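Local coordinates for hypothetical protein TM1380 (PDB 1Z85) that probably methylates the N3 position of a specific uridine of 16S ribosomal RNA, using S-adenosyl-L-methionine as methyl donor, at residues B[99-104]-B[218-223]; B[114-119]-B[126-131]; B[87-92]-B[222-227]. All blocks are in the same frame, centred on the assembly; numbering follows the deposited sequence.

Contact 1: B[99-104]-B[218-223]; sequences TRFLIE and TAAILT
Leu102 and Phe101 of helix 96-108 lean against Ala220 and Ile221 of helix 216-230, and the contact is purely apolar. Close packing is limited to two places. Leu102 is side-on to the other helix, yet its CD2 branch reaches across to Ala220, with CD2 to CB at 3.9 Å. Beside this, the edge of the Phe101 ring meets the end of Ile221, CZ to CD1 at 3.7 Å, and the two side chains stand at about a right angle. A chi1 of 174° turns the Phe101 ring away from its own backbone N and out to this place, while Ala220 CB also lies near the ring plane, a looser 4.4 Å from CE2. The axes of segments 99-104 and 218-223 approach to 10.9 Å at 18°, nearly parallel, and these side chains span the distance between the helices. Both helices belong to the alpha/beta knot of the SPOUT methyltransferases; helix 216-230 is the C-terminal helix of the domain and lies at the contact with the second subunit. Accordingly, Ile221 also packs on Ile221 of the second subunit, and Thr218 OG1 is hydrogen-bonded to Glu108 of that subunit. The more solvent-accessible side is that of Phe101, which is partly exposed and also touches Glu217; Leu102, by contrast, is buried, and it also packs on Phe216, Val91 and Pro92.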
loop_
_atom_site.group_PDB
_atom_site.type_symbol
_atom_site.label_atom_id
_atom_site.label_comp_id
_atom_site.label_asym_id
_atom_site.label_seq_id
_atom_site.Cartn_x
_atom_site.Cartn_y
_atom_site.Cartn_z
ATOM N N THR B 99 -9.524 4.154 9.411
ATOM C CA THR B 99 -10.595 3.138 9.410
ATOM C C THR B 99 -11.108 2.877 8.015
ATOM O O THR B 99 -11.272 1.768 7.649
ATOM C CB THR B 99 -11.735 3.540 10.354
ATOM O OG1 THR B 99 -11.197 3.823 11.649
ATOM C CG2 THR B 99 -12.712 2.420 10.562
ATOM N N ARG B 100 -11.341 3.909 7.220
ATOM C CA ARG B 100 -11.853 3.721 5.882
ATOM C C ARG B 100 -10.848 2.935 5.046
ATOM O O ARG B 100 -11.211 2.022 4.327
ATOM C CB ARG B 100 -12.135 5.096 5.258
ATOM C CG ARG B 100 -12.698 5.045 3.840
ATOM C CD ARG B 100 -12.573 6.462 3.204
ATOM N NE ARG B 100 -12.653 6.589 1.750
ATOM C CZ ARG B 100 -13.699 6.301 0.955
ATOM N NH1 ARG B 100 -14.816 5.741 1.427
ATOM N NH2 ARG B 100 -13.593 6.537 -0.367
ATOM N N PHE B 101 -9.575 3.312 5.156
ATOM C CA PHE B 101 -8.440 2.627 4.502
ATOM C C PHE B 101 -8.368 1.145 4.831
ATOM O O PHE B 101 -8.271 0.309 3.935
ATOM C CB PHE B 101 -7.093 3.311 4.855
ATOM C CG PHE B 101 -5.899 2.573 4.340
ATOM C CD1 PHE B 101 -5.509 2.700 3.016
ATOM C CD2 PHE B 101 -5.205 1.701 5.154
ATOM C CE1 PHE B 101 -4.416 1.953 2.520
ATOM C CE2 PHE B 101 -4.160 0.959 4.684
ATOM C CZ PHE B 101 -3.751 1.063 3.368
ATOM N N LEU B 102 -8.475 0.809 6.115
ATOM C CA LEU B 102 -8.364 -0.572 6.517
ATOM C C LEU B 102 -9.520 -1.412 6.004
ATOM O O LEU B 102 -9.315 -2.521 5.521
ATOM C CB LEU B 102 -8.267 -0.718 8.023
ATOM C CG LEU B 102 -6.988 -0.197 8.688
ATOM C CD1 LEU B 102 -7.160 -0.224 10.221
ATOM C CD2 LEU B 102 -5.808 -1.051 8.260
ATOM N N ILE B 103 -10.742 -0.903 6.144
ATOM C CA ILE B 103 -11.894 -1.532 5.540
ATOM C C ILE B 103 -11.765 -1.745 4.021
ATOM O O ILE B 103 -12.140 -2.791 3.506
ATOM C CB ILE B 103 -13.134 -0.659 5.724
ATOM C CG1 ILE B 103 -13.462 -0.466 7.212
ATOM C CG2 ILE B 103 -14.333 -1.278 5.035
ATOM C CD1 ILE B 103 -14.456 0.682 7.441
ATOM N N GLU B 104 -11.268 -0.749 3.307
ATOM C CA GLU B 104 -11.121 -0.855 1.835
ATOM C C GLU B 104 -10.159 -1.950 1.451
ATOM O O GLU B 104 -10.379 -2.733 0.507
ATOM C CB GLU B 104 -10.687 0.491 1.247
ATOM C CG GLU B 104 -11.880 1.468 1.011
ATOM C CD GLU B 104 -11.525 2.931 0.581
ATOM O OE1 GLU B 104 -10.336 3.295 0.350
ATOM O OE2 GLU B 104 -12.499 3.728 0.529
ATOM N N THR B 218 1.471 0.878 4.619
ATOM C CA THR B 218 2.343 -0.169 4.055
ATOM C C THR B 218 2.374 -1.437 4.912
ATOM O O THR B 218 2.212 -2.564 4.398
ATOM C CB THR B 218 3.749 0.408 3.826
ATOM O OG1 THR B 218 3.637 1.540 2.970
ATOM C CG2 THR B 218 4.671 -0.582 3.156
ATOM N N ALA B 219 2.584 -1.277 6.212
ATOM C CA ALA B 219 2.547 -2.423 7.137
ATOM C C ALA B 219 1.241 -3.213 7.071
ATOM O O ALA B 219 1.250 -4.439 7.183
ATOM C CB ALA B 219 2.737 -1.961 8.564
ATOM N N ALA B 220 0.109 -2.507 6.986
ATOM C CA ALA B 220 -1.199 -3.162 6.952
ATOM C C ALA B 220 -1.430 -3.945 5.661
ATOM O O ALA B 220 -1.952 -5.042 5.671
ATOM C CB ALA B 220 -2.256 -2.139 7.099
ATOM N N ILE B 221 -1.010 -3.364 4.543
ATOM C CA ILE B 221 -1.128 -4.043 3.247
ATOM C C ILE B 221 -0.235 -5.234 3.198
ATOM O O ILE B 221 -0.619 -6.308 2.749
ATOM C CB ILE B 221 -0.777 -3.053 2.087
ATOM C CG1 ILE B 221 -1.949 -2.057 1.903
ATOM C CG2 ILE B 221 -0.453 -3.791 0.833
ATOM C CD1 ILE B 221 -1.659 -0.864 1.028
ATOM N N LEU B 222 1.007 -5.037 3.617
ATOM C CA LEU B 222 1.976 -6.106 3.571
ATOM C C LEU B 222 1.575 -7.267 4.489
ATOM O O LEU B 222 1.674 -8.449 4.132
ATOM C CB LEU B 222 3.335 -5.552 3.938
ATOM C CG LEU B 222 4.506 -6.417 3.578
ATOM C CD1 LEU B 222 4.549 -6.639 2.067
ATOM C CD2 LEU B 222 5.742 -5.719 4.130
ATOM N N THR B 223 1.101 -6.940 5.669
ATOM C CA THR B 223 0.743 -7.976 6.655
ATOM C C THR B 223 -0.477 -8.768 6.253
ATOM O O THR B 223 -0.432 -9.983 6.168
ATOM C CB THR B 223 0.539 -7.337 8.031
ATOM O OG1 THR B 223 1.769 -6.736 8.437
ATOM C CG2 THR B 223 0.122 -8.372 9.046
#

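Contact 2: B[114-119]-B[126-131]; sequences IFFHKF and ISLDKA
Phe116 of strand 113-117 projects from the sheet and packs among Ile126, in the approach to helix 128-142, and Leu128 and Ala131, in the first turn of that helix. A CH-pi interaction is made across the segments: Ile126 CD1 stands over a face of the Phe116 ring, 3.8 Å from its centroid and 14° off the ring normal. Ile126 holds CG1 anti to its backbone N (chi1 -171°), and its extended chain brings CD1 onto the ring roughly perpendicular to the phenylalanine side chain. On the opposite face lies Ile114 CG2 from the same strand, 3.7 Å above the plane and displaced toward the rim, and the ring is thus sandwiched between two isoleucines.

The remaining contacts across the segments are ordinary apolar packing. Ala131 CB meets the far end of the ring, 3.8 Å from Phe116 CE2, while Leu128 CD1 approaches nearer its root, 3.9 Å from Phe116 CD2. With an alanine in place of Phe116, the ring would be gone and Ile126, Leu128 and Ala131 would probably be left facing a gap between strand and helix. At the helix start, Ser127 is the N-cap and its OG accepts a weak bond from Lys130 N, at 3.4 Å.

The contact belongs to the right-handed beta-alpha-beta unit made by strand 113-117, helix 128-142 and strand 149-152. Here the helix start is laid against the parallel sheet, with Val91 and Val150 of the flanking strands and Ile103 of helix 96-108 also packing on Phe116, and Phe152 of strand 149-152 touching both Ile126 and Leu128.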
loop_
_atom_site.group_PDB
_atom_site.type_symbol
_atom_site.label_atom_id
_atom_site.label_comp_id
_atom_site.label_asym_id
_atom_site.label_seq_id
_atom_site.Cartn_x
_atom_site.Cartn_y
_atom_site.Cartn_z
ATOM N N ILE B 114 -14.996 -8.562 8.825
ATOM C CA ILE B 114 -14.403 -7.424 9.528
ATOM C C ILE B 114 -15.098 -7.276 10.914
ATOM O O ILE B 114 -16.333 -7.341 11.029
ATOM C CB ILE B 114 -14.600 -6.161 8.715
ATOM C CG1 ILE B 114 -14.117 -6.406 7.280
ATOM C CG2 ILE B 114 -13.899 -4.970 9.381
ATOM C CD1 ILE B 114 -14.305 -5.234 6.364
ATOM N N PHE B 115 -14.278 -7.095 11.947
ATOM C CA PHE B 115 -14.734 -6.893 13.326
ATOM C C PHE B 115 -14.190 -5.561 13.802
ATOM O O PHE B 115 -12.973 -5.324 13.807
ATOM C CB PHE B 115 -14.277 -8.011 14.259
ATOM C CG PHE B 115 -14.900 -9.336 13.961
ATOM C CD1 PHE B 115 -16.094 -9.700 14.544
ATOM C CD2 PHE B 115 -14.292 -10.232 13.068
ATOM C CE1 PHE B 115 -16.668 -10.933 14.264
ATOM C CE2 PHE B 115 -14.871 -11.436 12.748
ATOM C CZ PHE B 115 -16.052 -11.818 13.353
ATOM N N PHE B 116 -15.097 -4.688 14.216
ATOM C CA PHE B 116 -14.724 -3.362 14.709
ATOM C C PHE B 116 -14.592 -3.332 16.215
ATOM O O PHE B 116 -15.576 -3.493 16.938
ATOM C CB PHE B 116 -15.754 -2.337 14.216
ATOM C CG PHE B 116 -15.706 -2.136 12.752
ATOM C CD1 PHE B 116 -14.575 -1.614 12.176
ATOM C CD2 PHE B 116 -16.761 -2.481 11.951
ATOM C CE1 PHE B 116 -14.528 -1.426 10.833
ATOM C CE2 PHE B 116 -16.705 -2.289 10.581
ATOM C CZ PHE B 116 -15.626 -1.774 10.038
ATOM N N HIS B 117 -13.381 -3.055 16.686
ATOM C CA HIS B 117 -13.115 -2.948 18.105
ATOM C C HIS B 117 -12.551 -1.562 18.517
ATOM O O HIS B 117 -11.698 -0.985 17.881
ATOM C CB HIS B 117 -12.168 -4.110 18.526
ATOM C CG HIS B 117 -11.976 -4.237 20.013
ATOM N ND1 HIS B 117 -10.796 -3.885 20.639
ATOM C CD2 HIS B 117 -12.809 -4.664 20.992
ATOM C CE1 HIS B 117 -10.922 -4.068 21.946
ATOM N NE2 HIS B 117 -12.116 -4.587 22.184
ATOM N N LYS B 118 -13.080 -1.028 19.585
ATOM C CA LYS B 118 -12.570 0.185 20.164
ATOM C C LYS B 118 -11.530 -0.184 21.263
ATOM O O LYS B 118 -11.862 -0.621 22.391
ATOM C CB LYS B 118 -13.749 0.981 20.729
ATOM C CG LYS B 118 -13.499 2.464 21.140
ATOM C CD LYS B 118 -14.555 2.796 22.269
ATOM C CE LYS B 118 -14.742 4.287 22.591
ATOM N NZ LYS B 118 -16.174 4.642 23.006
ATOM N N PHE B 119 -10.257 0.005 20.932
ATOM C CA PHE B 119 -9.167 -0.321 21.879
ATOM C C PHE B 119 -9.181 0.710 22.979
ATOM O O PHE B 119 -9.806 1.774 22.818
ATOM C CB PHE B 119 -7.823 -0.388 21.159
ATOM C CG PHE B 119 -7.696 -1.588 20.235
ATOM C CD1 PHE B 119 -8.240 -1.564 18.943
ATOM C CD2 PHE B 119 -7.059 -2.732 20.648
ATOM C CE1 PHE B 119 -8.155 -2.650 18.103
ATOM C CE2 PHE B 119 -6.958 -3.826 19.800
ATOM C CZ PHE B 119 -7.508 -3.784 18.522
ATOM N N ILE B 126 -17.685 4.257 15.436
ATOM C CA ILE B 126 -17.974 4.013 14.025
ATOM C C ILE B 126 -19.463 3.822 13.811
ATOM O O ILE B 126 -20.155 3.181 14.644
ATOM C CB ILE B 126 -17.172 2.799 13.456
ATOM C CG1 ILE B 126 -17.312 2.690 11.939
ATOM C CG2 ILE B 126 -17.548 1.492 14.073
ATOM C CD1 ILE B 126 -16.262 1.775 11.384
ATOM N N SER B 127 -19.952 4.386 12.706
ATOM C CA SER B 127 -21.294 4.081 12.190
ATOM C C SER B 127 -21.213 2.825 11.288
ATOM O O SER B 127 -20.554 2.826 10.239
ATOM C CB SER B 127 -21.854 5.230 11.367
ATOM O OG SER B 127 -23.055 4.816 10.666
ATOM N N LEU B 128 -21.860 1.759 11.710
ATOM C CA LEU B 128 -21.848 0.527 10.969
ATOM C C LEU B 128 -22.476 0.675 9.600
ATOM O O LEU B 128 -22.035 0.055 8.653
ATOM C CB LEU B 128 -22.536 -0.577 11.769
ATOM C CG LEU B 128 -21.991 -1.972 11.566
ATOM C CD1 LEU B 128 -20.608 -2.114 12.205
ATOM C CD2 LEU B 128 -22.980 -2.996 12.118
ATOM N N ASP B 129 -23.454 1.556 9.449
ATOM C CA ASP B 129 -23.989 1.838 8.117
ATOM C C ASP B 129 -22.989 2.524 7.198
ATOM O O ASP B 129 -22.979 2.266 5.985
ATOM C CB ASP B 129 -25.264 2.682 8.243
ATOM C CG ASP B 129 -26.470 1.864 8.748
ATOM O OD1 ASP B 129 -26.371 0.624 8.966
ATOM O OD2 ASP B 129 -27.533 2.480 8.937
ATOM N N LYS B 130 -22.127 3.367 7.763
ATOM C CA LYS B 130 -21.091 4.022 6.976
ATOM C C LYS B 130 -20.079 3.005 6.538
ATOM O O LYS B 130 -19.645 3.037 5.398
ATOM C CB LYS B 130 -20.425 5.181 7.736
ATOM C CG LYS B 130 -19.540 6.156 6.850
ATOM C CD LYS B 130 -19.038 7.417 7.628
ATOM C CE LYS B 130 -20.189 8.317 8.176
ATOM N NZ LYS B 130 -20.472 8.281 9.690
ATOM N N ALA B 131 -19.704 2.092 7.426
ATOM C CA ALA B 131 -18.725 1.067 7.101
ATOM C C ALA B 131 -19.238 0.163 5.953
ATOM O O ALA B 131 -18.514 -0.128 4.996
ATOM C CB ALA B 131 -18.410 0.274 8.325
#

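Contact 3: B[87-92]-B[222-227]; sequences LSVVVP and LTVGYI
Leu87 meets Ile227, and Val89 faces Val224, where strand 87-92 of the parallel sheet is covered by helix 216-230. All the cross-segment interactions are between aliphatic branches. The closer pair is Leu87 CD1 with Ile227 CG2, 4.0 Å apart, the two side chains meeting crosswise. With chi1 at 174°, the leucine stretches away from its own backbone N and toward the helix. The second pair is slacker: Val89 CG2 and Val224 CG1 are separated by 4.4 Å. Two residues apart on the strand and three on the helix, the pairs match an extended chain to nearly one helical turn.

Hydrogen bonds run within the helix and along the sheet. Tyr226 N donates to Leu222 O; Leu87 and Val89 bond to the backbone of Glu113, and Leu87 N also to the Asp112 carboxylate, ahead of strand 113-117.

In this alpha/beta knot domain, strand 87-92 runs between strands 113-117 and 182-186, and Ile182 of the latter touches both Leu87 and Ile227. Cys106 of helix 96-108 packs on Val89, while Leu222 and Tyr226 of helix 216-230 touch Gly225 and Tyr226 of the second subunit, respectively.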
loop_
_atom_site.group_PDB
_atom_site.type_symbol
_atom_site.label_atom_id
_atom_site.label_comp_id
_atom_site.label_asym_id
_atom_site.label_seq_id
_atom_site.Cartn_x
_atom_site.Cartn_y
_atom_site.Cartn_z
ATOM N N LEU B 87 -11.021 -15.801 6.556
ATOM C CA LEU B 87 -10.031 -14.834 7.000
ATOM C C LEU B 87 -10.769 -13.669 7.670
ATOM O O LEU B 87 -11.591 -12.991 7.052
ATOM C CB LEU B 87 -9.214 -14.371 5.803
ATOM C CG LEU B 87 -8.223 -13.231 6.093
ATOM C CD1 LEU B 87 -7.200 -13.632 7.132
ATOM C CD2 LEU B 87 -7.547 -12.826 4.829
ATOM N N SER B 88 -10.475 -13.442 8.938
ATOM C CA SER B 88 -11.134 -12.385 9.721
ATOM C C SER B 88 -10.077 -11.332 10.103
ATOM O O SER B 88 -8.923 -11.674 10.338
ATOM C CB SER B 88 -11.806 -12.971 10.977
ATOM O OG SER B 88 -12.729 -13.986 10.614
ATOM N N VAL B 89 -10.483 -10.062 10.137
ATOM C CA VAL B 89 -9.618 -8.989 10.584
ATOM C C VAL B 89 -10.345 -8.168 11.643
ATOM O O VAL B 89 -11.497 -7.797 11.468
ATOM C CB VAL B 89 -9.200 -8.100 9.385
ATOM C CG1 VAL B 89 -8.332 -6.981 9.812
ATOM C CG2 VAL B 89 -8.401 -8.937 8.305
ATOM N N VAL B 90 -9.650 -7.859 12.731
ATOM C CA VAL B 90 -10.136 -6.888 13.722
ATOM C C VAL B 90 -9.553 -5.540 13.362
ATOM O O VAL B 90 -8.316 -5.381 13.361
ATOM C CB VAL B 90 -9.701 -7.236 15.119
ATOM C CG1 VAL B 90 -10.141 -6.172 16.086
ATOM C CG2 VAL B 90 -10.270 -8.595 15.494
ATOM N N VAL B 91 -10.451 -4.635 12.942
ATOM C CA VAL B 91 -10.153 -3.243 12.574
ATOM C C VAL B 91 -10.417 -2.327 13.779
ATOM O O VAL B 91 -11.497 -2.364 14.395
ATOM C CB VAL B 91 -10.993 -2.824 11.368
ATOM C CG1 VAL B 91 -10.851 -1.297 11.027
ATOM C CG2 VAL B 91 -10.625 -3.705 10.140
ATOM N N PRO B 92 -9.398 -1.547 14.179
ATOM C CA PRO B 92 -9.597 -0.611 15.263
ATOM C C PRO B 92 -10.535 0.523 14.845
ATOM O O PRO B 92 -10.428 1.032 13.716
ATOM C CB PRO B 92 -8.190 -0.085 15.555
ATOM C CG PRO B 92 -7.418 -0.307 14.279
ATOM C CD PRO B 92 -8.025 -1.520 13.634
ATOM N N LEU B 222 1.007 -5.037 3.617
ATOM C CA LEU B 222 1.976 -6.106 3.571
ATOM C C LEU B 222 1.575 -7.267 4.489
ATOM O O LEU B 222 1.674 -8.449 4.132
ATOM C CB LEU B 222 3.335 -5.552 3.938
ATOM C CG LEU B 222 4.506 -6.417 3.578
ATOM C CD1 LEU B 222 4.549 -6.639 2.067
ATOM C CD2 LEU B 222 5.742 -5.719 4.130
ATOM N N THR B 223 1.101 -6.940 5.669
ATOM C CA THR B 223 0.743 -7.976 6.655
ATOM C C THR B 223 -0.477 -8.768 6.253
ATOM O O THR B 223 -0.432 -9.983 6.168
ATOM C CB THR B 223 0.539 -7.337 8.031
ATOM O OG1 THR B 223 1.769 -6.736 8.437
ATOM C CG2 THR B 223 0.122 -8.372 9.046
ATOM N N VAL B 224 -1.581 -8.079 6.019
ATOM C CA VAL B 224 -2.826 -8.748 5.671
ATOM C C VAL B 224 -2.711 -9.348 4.289
ATOM O O VAL B 224 -3.253 -10.407 4.000
ATOM C CB VAL B 224 -3.983 -7.732 5.710
ATOM C CG1 VAL B 224 -5.317 -8.360 5.247
ATOM C CG2 VAL B 224 -4.105 -7.148 7.081
ATOM N N GLY B 225 -2.011 -8.662 3.414
ATOM C CA GLY B 225 -1.820 -9.133 2.041
ATOM C C GLY B 225 -0.961 -10.358 1.881
ATOM O O GLY B 225 -1.262 -11.227 1.050
ATOM N N TYR B 226 0.109 -10.451 2.669
ATOM C CA TYR B 226 0.908 -11.665 2.700
ATOM C C TYR B 226 0.095 -12.859 3.198
ATOM O O TYR B 226 0.154 -13.952 2.643
ATOM C CB TYR B 226 2.108 -11.480 3.609
ATOM C CG TYR B 226 2.844 -12.780 3.912
ATOM C CD1 TYR B 226 3.605 -13.444 2.928
ATOM C CD2 TYR B 226 2.765 -13.354 5.162
ATOM C CE1 TYR B 226 4.272 -14.642 3.214
ATOM C CE2 TYR B 226 3.438 -14.526 5.461
ATOM C CZ TYR B 226 4.177 -15.165 4.499
ATOM O OH TYR B 226 4.812 -16.342 4.845
ATOM N N ILE B 227 -0.618 -12.654 4.294
ATOM C CA ILE B 227 -1.463 -13.677 4.843
ATOM C C ILE B 227 -2.542 -14.129 3.828
ATOM O O ILE B 227 -2.740 -15.293 3.620
ATOM C CB ILE B 227 -2.076 -13.196 6.198
ATOM C CG1 ILE B 227 -0.979 -13.167 7.288
ATOM C CG2 ILE B 227 -3.229 -14.132 6.613
ATOM C CD1 ILE B 227 -1.213 -12.246 8.486
#

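From the N terminus, strand 87-92 comes first of the segments, followed by helix 96-108, then strand 113-117 and helix 128-142. Contact 2 closes the shortest loop, within the span between 99-104 and 218-223 that contact 1 closes. Contact 3 starts earlier and ends on the same helix as contact 1, overlapping it at Leu222 and Thr223, while contact 2 lies within both loops. The C-terminal helix 216-230 is thereby joined both to helix 96-108 and to the sheet beneath it. Strands 87-92 and 113-117 are neighbours, linking contacts 2 and 3 through the sheet, while Ile103 and Thr99 of helix 96-108 pack against contact 2.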